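Local coordinates for protein ORF10 (Moritella marina, PDB 6RIW) that forms the ketosynthase-chain length factor didomain of a polyunsaturated fatty acid synthase, and probably condenses acyl units during chain elongation, at residues P228-A240 with A631-N643. Sequence-based numbering, arbitrary orientation.
Sequences PMFVNMGFSIFQA and AAQLNQYTSFIGN
Y637 lies across helix 228-237 as a knob in the hole formed by F230, M233, G234 and I237. Its OH donates to F230 O at 2.6 Å, in the carbonyl plane and on a lone pair, while G234 N, one turn on, bonds the same oxygen. G234 CA sits over one face of the tyrosine ring, 3.7 Å from its centroid, a CH-pi contact; F640 CD2 lies over the opposite face. The hydroxyl in turn stands above the centre of the F230 ring. F230 CG is anti to the backbone N (chi1 -170°), which sends the ring past Y637 to bring CZ within 3.5 Å of F640 CD2. At the other end, F238 turns its face to the edge of Y637 in an offset edge-to-face pair, planes at 82°, and its CD1 meets L634 CD1 at 3.4 Å. I237 CG2 rests against Y637 CD2. Farther out, Y591 packs edge-to-face on Y637, and D548 holds N635 and the Q636 amide. A phenylalanine here lacks the hydroxyl and would probably cost F230 O its tyrosine donor. Where the two ketosynthase-family halves meet, one directional bond thus fixes the buried phenol amid apolar, largely aromatic packing.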
ATOM      1  N   PRO A 228       4.656 -12.366  -8.924  1.00 16.34           N
ATOM      2  CA  PRO A 228       4.664 -13.662  -8.225  1.00 16.63           C
ATOM      3  C   PRO A 228       6.035 -14.118  -7.760  1.00 16.68           C
ATOM      4  O   PRO A 228       6.124 -14.809  -6.730  1.00 17.54           O
ATOM      5  CB  PRO A 228       4.074 -14.623  -9.273  1.00 18.44           C
ATOM      6  CG  PRO A 228       3.188 -13.730 -10.137  1.00 18.91           C
ATOM      7  CD  PRO A 228       3.959 -12.421 -10.224  1.00 16.95           C
ATOM      8  N   MET A 229       7.114 -13.757  -8.468  1.00 16.03           N
ATOM      9  CA  MET A 229       8.441 -14.137  -7.993  1.00 16.08           C
ATOM     10  C   MET A 229       8.768 -13.446  -6.677  1.00 18.53           C
ATOM     11  O   MET A 229       9.346 -14.063  -5.769  1.00 16.65           O
ATOM     12  CB  MET A 229       9.512 -13.820  -9.038  1.00 18.83           C
ATOM     13  CG  MET A 229      10.909 -14.198  -8.557  1.00 19.23           C
ATOM     14  SD  MET A 229      12.237 -13.646  -9.643  1.00 25.10           S
ATOM     15  CE  MET A 229      11.894 -14.685 -11.055  1.00 21.69           C
ATOM     16  N   PHE A 230       8.384 -12.171  -6.547  1.00 17.21           N
ATOM     17  CA  PHE A 230       8.594 -11.442  -5.301  1.00 16.96           C
ATOM     18  C   PHE A 230       7.785 -12.055  -4.171  1.00 15.79           C
ATOM     19  O   PHE A 230       8.290 -12.208  -3.047  1.00 15.42           O
ATOM     20  CB  PHE A 230       8.203  -9.974  -5.500  1.00 14.69           C
ATOM     21  CG  PHE A 230       8.597  -9.069  -4.357  1.00 14.39           C
ATOM     22  CD1 PHE A 230       7.742  -8.868  -3.281  1.00 18.66           C
ATOM     23  CD2 PHE A 230       9.814  -8.402  -4.383  1.00 16.55           C
ATOM     24  CE1 PHE A 230       8.104  -8.027  -2.220  1.00 16.10           C
ATOM     25  CE2 PHE A 230      10.189  -7.554  -3.344  1.00 17.99           C
ATOM     26  CZ  PHE A 230       9.331  -7.372  -2.256  1.00 17.16           C
ATOM     27  N   VAL A 231       6.532 -12.441  -4.463  1.00 13.28           N
ATOM     28  CA  VAL A 231       5.660 -13.038  -3.452  1.00 14.74           C
ATOM     29  C   VAL A 231       6.201 -14.390  -2.999  1.00 17.30           C
ATOM     30  O   VAL A 231       6.240 -14.710  -1.798  1.00 17.34           O
ATOM     31  CB  VAL A 231       4.233 -13.179  -4.006  1.00 17.27           C
ATOM     32  CG1 VAL A 231       3.384 -14.025  -3.062  1.00 17.49           C
ATOM     33  CG2 VAL A 231       3.623 -11.794  -4.225  1.00 15.84           C
ATOM     34  N   ASN A 232       6.575 -15.227  -3.955  1.00 15.38           N
ATOM     35  CA  ASN A 232       6.928 -16.595  -3.604  1.00 16.86           C
ATOM     36  C   ASN A 232       8.302 -16.673  -2.952  1.00 18.56           C
ATOM     37  O   ASN A 232       8.530 -17.529  -2.087  1.00 18.36           O
ATOM     38  CB  ASN A 232       6.857 -17.474  -4.856  1.00 20.79           C
ATOM     39  CG  ASN A 232       5.427 -17.820  -5.241  1.00 27.16           C
ATOM     40  OD1 ASN A 232       4.487 -17.032  -5.025  1.00 27.66           O
ATOM     41  ND2 ASN A 232       5.242 -19.020  -5.785  1.00 31.43           N
ATOM     42  N   MET A 233       9.233 -15.808  -3.349  1.00 18.61           N
ATOM     43  CA  MET A 233      10.487 -15.707  -2.608  1.00 18.57           C
ATOM     44  C   MET A 233      10.233 -15.305  -1.162  1.00 19.42           C
ATOM     45  O   MET A 233      10.887 -15.813  -0.239  1.00 18.34           O
ATOM     46  CB  MET A 233      11.432 -14.707  -3.287  1.00 19.23           C
ATOM     47  CG  MET A 233      11.996 -15.193  -4.608  1.00 21.83           C
ATOM     48  SD  MET A 233      13.035 -16.678  -4.448  1.00 26.80           S
ATOM     49  CE  MET A 233      13.312 -17.072  -6.185  1.00 20.60           C
ATOM     50  N   GLY A 234       9.268 -14.409  -0.938  1.00 19.51           N
ATOM     51  CA  GLY A 234       8.952 -14.011   0.425  1.00 19.61           C
ATOM     52  C   GLY A 234       8.399 -15.156   1.257  1.00 18.72           C
ATOM     53  O   GLY A 234       8.868 -15.422   2.368  1.00 19.17           O
ATOM     54  N   PHE A 235       7.384 -15.839   0.746  1.00 17.40           N
ATOM     55  CA  PHE A 235       6.829 -16.938   1.529  1.00 18.42           C
ATOM     56  C   PHE A 235       7.821 -18.090   1.665  1.00 21.81           C
ATOM     57  O   PHE A 235       7.738 -18.864   2.631  1.00 21.74           O
ATOM     58  CB  PHE A 235       5.508 -17.410   0.911  1.00 20.68           C
ATOM     59  CG  PHE A 235       4.349 -16.495   1.214  1.00 20.56           C
ATOM     60  CD1 PHE A 235       4.041 -16.162   2.530  1.00 23.68           C
ATOM     61  CD2 PHE A 235       3.606 -15.932   0.192  1.00 22.97           C
ATOM     62  CE1 PHE A 235       2.988 -15.298   2.823  1.00 25.97           C
ATOM     63  CE2 PHE A 235       2.554 -15.067   0.474  1.00 27.10           C
ATOM     64  CZ  PHE A 235       2.241 -14.753   1.786  1.00 26.08           C
ATOM     65  N   SER A 236       8.777 -18.211   0.741  1.00 18.44           N
ATOM     66  CA  SER A 236       9.832 -19.198   0.936  1.00 19.63           C
ATOM     67  C   SER A 236      10.763 -18.802   2.081  1.00 24.99           C
ATOM     68  O   SER A 236      11.118 -19.655   2.905  1.00 23.27           O
ATOM     69  CB  SER A 236      10.611 -19.414  -0.360  1.00 20.06           C
ATOM     70  OG  SER A 236       9.732 -19.937  -1.338  1.00 23.25           O
ATOM     71  N   ILE A 237      11.163 -17.522   2.171  1.00 17.55           N
ATOM     72  CA  ILE A 237      12.066 -17.151   3.268  1.00 21.35           C
ATOM     73  C   ILE A 237      11.324 -17.159   4.602  1.00 23.36           C
ATOM     74  O   ILE A 237      11.920 -17.436   5.654  1.00 25.28           O
ATOM     75  CB  ILE A 237      12.765 -15.796   3.011  1.00 26.64           C
ATOM     76  CG1 ILE A 237      13.880 -15.560   4.039  1.00 31.69           C
ATOM     77  CG2 ILE A 237      11.820 -14.660   3.069  1.00 23.12           C
ATOM     78  CD1 ILE A 237      15.112 -16.462   3.814  1.00 28.23           C
ATOM     79  N   PHE A 238      10.025 -16.875   4.593  1.00 18.58           N
ATOM     80  CA  PHE A 238       9.199 -17.031   5.787  1.00 21.04           C
ATOM     81  C   PHE A 238       8.953 -18.494   6.151  1.00 23.96           C
ATOM     82  O   PHE A 238       8.389 -18.754   7.222  1.00 22.61           O
ATOM     83  CB  PHE A 238       7.845 -16.343   5.590  1.00 21.53           C
ATOM     84  CG  PHE A 238       7.928 -14.839   5.418  1.00 21.20           C
ATOM     85  CD1 PHE A 238       9.059 -14.136   5.810  1.00 20.83           C
ATOM     86  CD2 PHE A 238       6.863 -14.140   4.886  1.00 24.46           C
ATOM     87  CE1 PHE A 238       9.130 -12.751   5.669  1.00 24.00           C
ATOM     88  CE2 PHE A 238       6.920 -12.752   4.739  1.00 24.59           C
ATOM     89  CZ  PHE A 238       8.066 -12.061   5.122  1.00 26.13           C
ATOM     90  N   GLN A 239       9.329 -19.439   5.280  1.00 22.43           N
ATOM     91  CA  GLN A 239       9.016 -20.868   5.454  1.00 25.11           C
ATOM     92  C   GLN A 239       7.511 -21.094   5.643  1.00 25.83           C
ATOM     93  O   GLN A 239       7.076 -21.921   6.455  1.00 24.15           O
ATOM     94  CB  GLN A 239       9.800 -21.466   6.622  1.00 28.54           C
ATOM     95  CG  GLN A 239      11.307 -21.488   6.442  1.00 32.38           C
ATOM     96  CD  GLN A 239      12.001 -22.035   7.681  1.00 37.38           C
ATOM     97  OE1 GLN A 239      11.541 -23.007   8.287  1.00 36.60           O
ATOM     98  NE2 GLN A 239      13.094 -21.392   8.081  1.00 38.79           N
ATOM     99  N   ALA A 240       6.705 -20.346   4.892  1.00 20.19           N
ATOM    100  CA  ALA A 240       5.255 -20.403   5.026  1.00 22.82           C
ATOM    101  C   ALA A 240       4.608 -21.471   4.155  1.00 21.12           C
ATOM    102  O   ALA A 240       3.458 -21.842   4.411  1.00 20.74           O
ATOM    103  CB  ALA A 240       4.642 -19.037   4.697  1.00 21.46           C
ATOM    104  N   ALA A 631      21.106 -11.251  -0.184  1.00 24.49           N
ATOM    105  CA  ALA A 631      20.101 -12.304  -0.251  1.00 27.44           C
ATOM    106  C   ALA A 631      19.009 -12.057   0.784  1.00 33.74           C
ATOM    107  O   ALA A 631      19.242 -11.425   1.818  1.00 30.48           O
ATOM    108  CB  ALA A 631      20.736 -13.671  -0.007  1.00 29.98           C
ATOM    109  N   ALA A 632      17.810 -12.574   0.494  1.00 32.47           N
ATOM    110  CA  ALA A 632      16.664 -12.399   1.385  1.00 33.87           C
ATOM    111  C   ALA A 632      16.949 -12.956   2.773  1.00 30.39           C
ATOM    112  O   ALA A 632      17.503 -14.050   2.921  1.00 31.35           O
ATOM    113  CB  ALA A 632      15.432 -13.101   0.803  1.00 32.97           C
ATOM    114  N   GLN A 633      16.574 -12.193   3.795  1.00 27.95           N
ATOM    115  CA  GLN A 633      16.604 -12.655   5.178  1.00 26.54           C
ATOM    116  C   GLN A 633      15.250 -12.357   5.812  1.00 26.57           C
ATOM    117  O   GLN A 633      14.530 -11.456   5.369  1.00 20.14           O
ATOM    118  CB  GLN A 633      17.730 -11.987   5.984  1.00 32.97           C
ATOM    119  CG  GLN A 633      19.128 -12.123   5.367  1.00 36.87           C
ATOM    120  CD  GLN A 633      19.661 -13.550   5.418  1.00 37.35           C
ATOM    121  OE1 GLN A 633      19.137 -14.400   6.145  1.00 42.89           O
ATOM    122  NE2 GLN A 633      20.709 -13.820   4.633  1.00 43.59           N
ATOM    123  N   LEU A 634      14.921 -13.113   6.867  1.00 22.05           N
ATOM    124  CA  LEU A 634      13.567 -13.099   7.428  1.00 26.95           C
ATOM    125  C   LEU A 634      13.123 -11.691   7.828  1.00 23.14           C
ATOM    126  O   LEU A 634      12.092 -11.184   7.361  1.00 21.45           O
ATOM    127  CB  LEU A 634      13.497 -14.032   8.642  1.00 28.99           C
ATOM    128  CG  LEU A 634      12.144 -14.123   9.359  1.00 31.55           C
ATOM    129  CD1 LEU A 634      11.107 -14.695   8.441  1.00 31.93           C
ATOM    130  CD2 LEU A 634      12.248 -14.986  10.618  1.00 37.51           C
ATOM    131  N   ASN A 635      13.859 -11.059   8.737  1.00 24.61           N
ATOM    132  CA  ASN A 635      13.419  -9.753   9.215  1.00 24.11           C
ATOM    133  C   ASN A 635      13.466  -8.718   8.104  1.00 22.75           C
ATOM    134  O   ASN A 635      12.548  -7.895   7.976  1.00 19.98           O
ATOM    135  CB  ASN A 635      14.264  -9.318  10.406  1.00 29.77           C
ATOM    136  CG  ASN A 635      13.950 -10.133  11.639  1.00 32.40           C
ATOM    137  OD1 ASN A 635      12.850 -10.035  12.188  1.00 32.40           O
ATOM    138  ND2 ASN A 635      14.889 -10.981  12.051  1.00 31.56           N
ATOM    139  N   GLN A 636      14.521  -8.743   7.288  1.00 20.96           N
ATOM    140  CA  GLN A 636      14.592  -7.794   6.186  1.00 22.22           C
ATOM    141  C   GLN A 636      13.366  -7.911   5.288  1.00 19.55           C
ATOM    142  O   GLN A 636      12.795  -6.897   4.874  1.00 14.88           O
ATOM    143  CB  GLN A 636      15.876  -7.991   5.378  1.00 24.22           C
ATOM    144  CG  GLN A 636      16.107  -6.881   4.361  1.00 25.50           C
ATOM    145  CD  GLN A 636      17.073  -7.264   3.233  1.00 35.20           C
ATOM    146  OE1 GLN A 636      17.370  -8.443   3.007  1.00 39.85           O
ATOM    147  NE2 GLN A 636      17.549  -6.258   2.508  1.00 37.95           N
ATOM    148  N   TYR A 637      12.927  -9.134   4.984  1.00 17.31           N
ATOM    149  CA  TYR A 637      11.770  -9.241   4.095  1.00 18.67           C
ATOM    150  C   TYR A 637      10.482  -8.749   4.756  1.00 18.65           C
ATOM    151  O   TYR A 637       9.614  -8.215   4.056  1.00 19.65           O
ATOM    152  CB  TYR A 637      11.596 -10.673   3.603  1.00 18.93           C
ATOM    153  CG  TYR A 637      11.275 -10.810   2.117  1.00 19.82           C
ATOM    154  CD1 TYR A 637      10.004 -10.575   1.623  1.00 20.82           C
ATOM    155  CD2 TYR A 637      12.254 -11.230   1.226  1.00 22.18           C
ATOM    156  CE1 TYR A 637       9.719 -10.733   0.242  1.00 21.73           C
ATOM    157  CE2 TYR A 637      11.990 -11.391  -0.121  1.00 22.55           C
ATOM    158  CZ  TYR A 637      10.735 -11.141  -0.615  1.00 23.46           C
ATOM    159  OH  TYR A 637      10.537 -11.320  -1.980  1.00 23.47           O
ATOM    160  N   THR A 638      10.322  -8.901   6.084  1.00 18.11           N
ATOM    161  CA  THR A 638       9.135  -8.317   6.718  1.00 18.07           C
ATOM    162  C   THR A 638       9.096  -6.801   6.529  1.00 17.48           C
ATOM    163  O   THR A 638       8.008  -6.213   6.488  1.00 17.24           O
ATOM    164  CB  THR A 638       9.055  -8.633   8.228  1.00 19.47           C
ATOM    165  OG1 THR A 638      10.081  -7.923   8.946  1.00 19.93           O
ATOM    166  CG2 THR A 638       9.170 -10.127   8.489  1.00 20.54           C
ATOM    167  N   SER A 639      10.258  -6.154   6.426  1.00 16.34           N
ATOM    168  CA  SER A 639      10.274  -4.718   6.180  1.00 16.74           C
ATOM    169  C   SER A 639      10.006  -4.363   4.720  1.00 18.90           C
ATOM    170  O   SER A 639       9.876  -3.176   4.409  1.00 17.13           O
ATOM    171  CB  SER A 639      11.600  -4.082   6.643  1.00 17.04           C
ATOM    172  OG  SER A 639      12.705  -4.393   5.799  1.00 17.17           O
ATOM    173  N   PHE A 640       9.917  -5.348   3.819  1.00 16.19           N
ATOM    174  CA  PHE A 640       9.423  -5.067   2.477  1.00 15.43           C
ATOM    175  C   PHE A 640       7.909  -4.872   2.447  1.00 20.45           C
ATOM    176  O   PHE A 640       7.377  -4.441   1.417  1.00 21.12           O
ATOM    177  CB  PHE A 640       9.772  -6.218   1.517  1.00 15.57           C
ATOM    178  CG  PHE A 640      11.247  -6.396   1.233  1.00 18.26           C
ATOM    179  CD1 PHE A 640      12.215  -5.563   1.779  1.00 16.27           C
ATOM    180  CD2 PHE A 640      11.659  -7.428   0.392  1.00 17.03           C
ATOM    181  CE1 PHE A 640      13.574  -5.756   1.479  1.00 17.24           C
ATOM    182  CE2 PHE A 640      12.996  -7.608   0.091  1.00 17.95           C
ATOM    183  CZ  PHE A 640      13.955  -6.774   0.652  1.00 18.55           C
ATOM    184  N   ILE A 641       7.204  -5.199   3.535  1.00 17.60           N
ATOM    185  CA  ILE A 641       5.741  -5.227   3.582  1.00 17.60           C
ATOM    186  C   ILE A 641       5.259  -3.930   4.229  1.00 19.38           C
ATOM    187  O   ILE A 641       5.472  -3.709   5.423  1.00 17.60           O
ATOM    188  CB  ILE A 641       5.247  -6.456   4.368  1.00 17.34           C
ATOM    189  CG1 ILE A 641       5.852  -7.741   3.782  1.00 18.79           C
ATOM    190  CG2 ILE A 641       3.731  -6.501   4.405  1.00 19.12           C
ATOM    191  CD1 ILE A 641       5.708  -8.953   4.663  1.00 22.14           C
ATOM    192  N   GLY A 642       4.575  -3.078   3.457  1.00 20.51           N
ATOM    193  CA  GLY A 642       4.374  -1.701   3.885  1.00 18.58           C
ATOM    194  C   GLY A 642       3.585  -1.557   5.173  1.00 16.74           C
ATOM    195  O   GLY A 642       3.923  -0.730   6.029  1.00 20.42           O
ATOM    196  N   ASN A 643       2.510  -2.345   5.339  1.00 16.75           N
ATOM    197  CA  ASN A 643       1.680  -2.134   6.520  1.00 16.75           C
ATOM    198  C   ASN A 643       2.409  -2.505   7.803  1.00 16.89           C
ATOM    199  O   ASN A 643       1.994  -2.080   8.889  1.00 18.86           O
ATOM    200  CB  ASN A 643       0.367  -2.919   6.429  1.00 19.20           C
ATOM    201  CG  ASN A 643       0.573  -4.416   6.590  1.00 21.24           C
ATOM    202  OD1 ASN A 643       1.129  -5.064   5.706  1.00 22.71           O
ATOM    203  ND2 ASN A 643       0.122  -4.976   7.722  1.00 18.28           N
TER